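Local coordinates for O-ureido-L-serine synthase (Streptomyces lavendulae, PDB 3X44), which builds O-ureido-L-serine from O-acetyl-L-serine and hydroxyurea with pyridoxal 5'-phosphate, a step toward the antibiotic D-cycloserine, and also makes L-cysteine from sulfide, at residues A79-A82 against A83-Y87; R296-T300 against F301-G305. The protein carries 1 engineered substitution. All blocks are in the same frame, centred on the assembly; numbering follows the deposited sequence.

In the fold
Both contacts are local, each made within one continuous piece of chain, and they follow in series without nesting or crossing. From the N terminus, contact 1 comes first: the last turns of helix 73-85 and the glycine turn that leads into strand 88-94, inside a beta-alpha-beta unit of the four-stranded parallel sheet. Contact 2 lies much later, in the loop after strand 285-290 of the six-stranded mixed sheet, where residues 296-300 fold against 301-305 beside helices 99-107, 244-257 and 264-278. The centres of contacts 1 and 2 are about 29 Å apart, and their nearest atoms about 9 Å apart. Contact 2 holds Y297 of the ligand pocket, and both contacts touch the second subunit.

Contact 1. Residues A79-A82 against A83-Y87; sequences AMVA and AARGY
Residues A79 to R85 continue the helix through regular i to i+4 bonds, A83 N to A79 O, A84 N to M80 O and R85 N to V81 O, the last at 2.7 Å, before the backbone turns out of the helix at G86. The ending resembles a Schellman motif. G86 takes a positive phi of 86°, which suits glycine because a CB here would jam against the preceding carbonyl oxygen, and Y87 N reaches back to A82 O in a six-to-one bond of 2.8 Å that is almost straight at 178°. G86 N, instead of making the usual five-to-two bond to A83 O, adds a weak bond to A82 O, so that oxygen serves two amides. The motif's apolar contact is present too: A82 CB meets Y87 CB at 3.7 Å, and the tyrosine ring turns its edge to A82 CA. R85 O lies 4.1 Å above the plane of that ring, offset toward its rim. One turn along the helix, V81 and R85 run side by side. V81 places CG1 anti to its backbone N (chi1 168°), which brings this methyl 3.8 Å from R85 CD, so the arginine's methylene chain supplies an apolar surface before bending at chi3. Its charged end then meets E55 in a salt bridge, while Y87 OH bonds to the other carboxylate oxygen of E55; one acid on helix 43-56 thus holds both polar ends. A83, a small residue, packs on A255 of a second subunit, whose R21 donates to the backbone oxygen A84 O. V81 faces A47 and V51 of helix 43-56, whereas A79 and A82 lie on F89 of strand 88-94, to which this helix end delivers the chain in the beta-alpha-beta crossover from strand 65-70.

Contact 2. Residues R296-T300 against F301-G305; sequences RYLST and FLFDG
L298 lays its CD2 methyl against the outer end of the F303 ring, 3.3 Å from CZ and 3.4 Å from CE1, a tight apolar meeting in which the two side chains cross obliquely. F303 keeps CG beside its own backbone N (chi1 -78°), which folds the ring back along the chain until CD1 lies 3.5 Å from Y297 O. A large flat ring suits this place, since it can span from the backbone at Y297 to the tip of the leucine. The same Y297 carbonyl is gripped twice by T300: its N donates at 2.8 Å, closing a type I beta turn from Y297 to T300, and its OG1 donates at 2.6 Å in the carbonyl plane, on a lone pair. With OG1 set between the backbone N and carbonyl carbon (chi1 72°), the threonine hydroxyl also lies 3.2 Å from L302 N; this bond would make an ST turn, though the position of that nitrogen is less sure. A short 3-10 segment, 301-302, follows directly, and F303 N completes its turn with a bond of 3.0 Å to T300 O, nearly straight at 169° but from above the carbonyl plane. These consecutive turns belong to the loop between strand 285-290 and helix 312-319, at the edge of the active site of this fold-type II enzyme. Y297 lines the ligand pocket and touches the bound O-ureidoserine aldimine, while its OH bonds to D292 and R101. Nearer the backbone, Y297 CB meets CD2 of L302 at 3.7 Å, and the branched leucine also packs on I264 of helix 264-278. Toward a second subunit, L298 O accepts a bond from K103 of that chain, and F303 packs on the same lysine.

Contact 1. Residues A79-A82 against A83-Y87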
loop_
_atom_site.group_PDB
_atom_site.type_symbol
_atom_site.label_atom_id
_atom_site.label_comp_id
_atom_site.label_asym_id
_atom_site.label_seq_id
_atom_site.Cartn_x
_atom_site.Cartn_y
_atom_site.Cartn_z
ATOM N N ALA A 79 -18.048 -8.887 -17.458
ATOM C CA ALA A 79 -17.704 -10.251 -17.836
ATOM C C ALA A 79 -16.740 -10.805 -16.799
ATOM O O ALA A 79 -16.917 -11.917 -16.297
ATOM C CB ALA A 79 -17.061 -10.271 -19.214
ATOM N N MET A 80 -15.724 -10.008 -16.472
ATOM C CA MET A 80 -14.716 -10.392 -15.488
ATOM C C MET A 80 -15.306 -10.636 -14.097
ATOM O O MET A 80 -14.957 -11.613 -13.431
ATOM C CB MET A 80 -13.639 -9.315 -15.402
ATOM C CG MET A 80 -12.441 -9.710 -14.563
ATOM S SD MET A 80 -11.462 -8.303 -14.059
ATOM C CE MET A 80 -12.688 -7.196 -13.357
ATOM N N VAL A 81 -16.181 -9.739 -13.651
ATOM C CA VAL A 81 -16.813 -9.892 -12.346
ATOM C C VAL A 81 -17.699 -11.142 -12.370
ATOM O O VAL A 81 -17.709 -11.934 -11.426
ATOM C CB VAL A 81 -17.687 -8.662 -11.989
ATOM C CG1 VAL A 81 -18.557 -8.975 -10.785
ATOM C CG2 VAL A 81 -16.802 -7.448 -11.705
ATOM N N ALA A 82 -18.429 -11.321 -13.462
ATOM C CA ALA A 82 -19.315 -12.471 -13.599
ATOM C C ALA A 82 -18.512 -13.772 -13.533
ATOM O O ALA A 82 -18.891 -14.710 -12.828
ATOM C CB ALA A 82 -20.083 -12.381 -14.913
ATOM N N ALA A 83 -17.393 -13.815 -14.253
ATOM C CA ALA A 83 -16.549 -15.004 -14.266
ATOM C C ALA A 83 -15.990 -15.285 -12.875
ATOM O O ALA A 83 -15.857 -16.432 -12.470
ATOM C CB ALA A 83 -15.403 -14.832 -15.270
ATOM N N ALA A 84 -15.680 -14.232 -12.135
ATOM C CA ALA A 84 -15.130 -14.403 -10.797
ATOM C C ALA A 84 -16.182 -14.754 -9.749
ATOM O O ALA A 84 -15.932 -15.562 -8.848
ATOM C CB ALA A 84 -14.394 -13.140 -10.377
ATOM N N ARG A 85 -17.363 -14.166 -9.876
ATOM C CA ARG A 85 -18.414 -14.378 -8.896
ATOM C C ARG A 85 -19.463 -15.448 -9.195
ATOM O O ARG A 85 -20.359 -15.680 -8.378
ATOM C CB ARG A 85 -19.088 -13.036 -8.599
ATOM C CG ARG A 85 -18.197 -12.103 -7.801
ATOM C CD ARG A 85 -18.891 -10.790 -7.457
ATOM N NE ARG A 85 -19.661 -10.877 -6.215
ATOM C CZ ARG A 85 -19.133 -10.878 -4.996
ATOM N NH1 ARG A 85 -17.817 -10.795 -4.830
ATOM N NH2 ARG A 85 -19.924 -10.959 -3.936
ATOM N N GLY A 86 -19.347 -16.105 -10.345
ATOM C CA GLY A 86 -20.291 -17.153 -10.696
ATOM C C GLY A 86 -21.568 -16.689 -11.376
ATOM O O GLY A 86 -22.649 -17.198 -11.082
ATOM N N TYR A 87 -21.447 -15.728 -12.285
ATOM C CA TYR A 87 -22.601 -15.220 -13.016
ATOM C C TYR A 87 -22.421 -15.424 -14.518
ATOM O O TYR A 87 -21.340 -15.795 -14.989
ATOM C CB TYR A 87 -22.800 -13.724 -12.743
ATOM C CG TYR A 87 -23.185 -13.403 -11.318
ATOM C CD1 TYR A 87 -24.367 -13.898 -10.769
ATOM C CD2 TYR A 87 -22.354 -12.623 -10.513
ATOM C CE1 TYR A 87 -24.712 -13.624 -9.445
ATOM C CE2 TYR A 87 -22.693 -12.347 -9.192
ATOM C CZ TYR A 87 -23.871 -12.853 -8.665
ATOM O OH TYR A 87 -24.209 -12.590 -7.357
#

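Contact 2. Residues R296-T300 against F301-G305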
loop_
_atom_site.group_PDB
_atom_site.type_symbol
_atom_site.label_atom_id
_atom_site.label_comp_id
_atom_site.label_asym_id
_atom_site.label_seq_id
_atom_site.Cartn_x
_atom_site.Cartn_y
_atom_site.Cartn_z
ATOM N N ARG A 296 -6.269 -2.262 -26.109
ATOM C CA ARG A 296 -7.491 -2.725 -26.766
ATOM C C ARG A 296 -7.833 -1.802 -27.936
ATOM O O ARG A 296 -8.976 -1.744 -28.390
ATOM C CB ARG A 296 -8.673 -2.825 -25.775
ATOM C CG ARG A 296 -8.920 -1.631 -24.857
ATOM C CD ARG A 296 -9.683 -2.063 -23.606
ATOM N NE ARG A 296 -8.968 -3.102 -22.859
ATOM C CZ ARG A 296 -9.204 -3.422 -21.585
ATOM N NH1 ARG A 296 -10.143 -2.788 -20.889
ATOM N NH2 ARG A 296 -8.486 -4.378 -21.001
ATOM N N TYR A 297 -6.814 -1.108 -28.440
ATOM C CA TYR A 297 -6.973 -0.172 -29.545
ATOM C C TYR A 297 -6.005 -0.452 -30.692
ATOM O O TYR A 297 -5.875 0.353 -31.616
ATOM C CB TYR A 297 -6.762 1.257 -29.037
ATOM C CG TYR A 297 -7.768 1.667 -27.990
ATOM C CD1 TYR A 297 -8.934 2.343 -28.349
ATOM C CD2 TYR A 297 -7.569 1.353 -26.647
ATOM C CE1 TYR A 297 -9.881 2.695 -27.397
ATOM C CE2 TYR A 297 -8.506 1.699 -25.693
ATOM C CZ TYR A 297 -9.664 2.371 -26.069
ATOM O OH TYR A 297 -10.596 2.722 -25.115
ATOM N N LEU A 298 -5.332 -1.597 -30.631
ATOM C CA LEU A 298 -4.378 -1.977 -31.660
ATOM C C LEU A 298 -4.991 -1.936 -33.055
ATOM O O LEU A 298 -4.310 -1.614 -34.027
ATOM C CB LEU A 298 -3.849 -3.391 -31.400
ATOM C CG LEU A 298 -2.842 -3.627 -30.274
ATOM C CD1 LEU A 298 -1.975 -4.817 -30.640
ATOM C CD2 LEU A 298 -1.990 -2.400 -30.051
ATOM N N SER A 299 -6.275 -2.271 -33.140
ATOM C CA SER A 299 -6.994 -2.307 -34.406
ATOM C C SER A 299 -7.718 -1.010 -34.729
ATOM O O SER A 299 -8.478 -0.952 -35.689
ATOM C CB SER A 299 -8.021 -3.436 -34.385
ATOM O OG SER A 299 -9.139 -3.076 -33.584
ATOM N N THR A 300 -7.496 0.023 -33.933
ATOM C CA THR A 300 -8.164 1.297 -34.161
ATOM C C THR A 300 -7.253 2.296 -34.864
ATOM O O THR A 300 -6.082 2.010 -35.114
ATOM C CB THR A 300 -8.636 1.897 -32.837
ATOM O OG1 THR A 300 -7.501 2.363 -32.095
ATOM C CG2 THR A 300 -9.384 0.837 -32.015
ATOM N N PHE A 301 -7.784 3.475 -35.166
ATOM C CA PHE A 301 -6.994 4.478 -35.858
ATOM C C PHE A 301 -5.819 4.973 -35.032
ATOM O O PHE A 301 -5.025 5.792 -35.488
ATOM C CB PHE A 301 -7.885 5.640 -36.323
ATOM C CG PHE A 301 -8.269 6.608 -35.242
ATOM C CD1 PHE A 301 -8.173 7.980 -35.469
ATOM C CD2 PHE A 301 -8.796 6.166 -34.036
ATOM C CE1 PHE A 301 -8.603 8.900 -34.509
ATOM C CE2 PHE A 301 -9.229 7.075 -33.069
ATOM C CZ PHE A 301 -9.133 8.447 -33.308
ATOM N N LEU A 302 -5.705 4.453 -33.813
ATOM C CA LEU A 302 -4.603 4.829 -32.949
ATOM C C LEU A 302 -3.322 4.303 -33.588
ATOM O O LEU A 302 -2.231 4.846 -33.386
ATOM C CB LEU A 302 -4.780 4.207 -31.563
ATOM C CG LEU A 302 -3.565 4.323 -30.649
ATOM C CD1 LEU A 302 -3.287 5.800 -30.363
ATOM C CD2 LEU A 302 -3.823 3.560 -29.359
ATOM N N PHE A 303 -3.473 3.240 -34.371
ATOM C CA PHE A 303 -2.343 2.618 -35.035
ATOM C C PHE A 303 -2.346 2.778 -36.556
ATOM O O PHE A 303 -1.711 1.999 -37.273
ATOM C CB PHE A 303 -2.281 1.138 -34.648
ATOM C CG PHE A 303 -1.703 0.904 -33.278
ATOM C CD1 PHE A 303 -2.486 1.077 -32.139
ATOM C CD2 PHE A 303 -0.369 0.521 -33.128
ATOM C CE1 PHE A 303 -1.954 0.873 -30.869
ATOM C CE2 PHE A 303 0.174 0.314 -31.867
ATOM C CZ PHE A 303 -0.617 0.491 -30.732
ATOM N N ASP A 304 -3.059 3.791 -37.047
ATOM C CA ASP A 304 -3.097 4.057 -38.484
ATOM C C ASP A 304 -1.672 4.447 -38.890
ATOM O O ASP A 304 -1.060 5.310 -38.264
ATOM C CB ASP A 304 -4.046 5.219 -38.795
ATOM C CG ASP A 304 -5.490 4.769 -39.003
ATOM O OD1 ASP A 304 -5.735 3.552 -39.173
ATOM O OD2 ASP A 304 -6.383 5.644 -38.992
ATOM N N GLY A 305 -1.146 3.800 -39.922
ATOM C CA GLY A 305 0.198 4.110 -40.379
ATOM C C GLY A 305 1.316 3.402 -39.633
ATOM O O GLY A 305 2.494 3.601 -39.945
#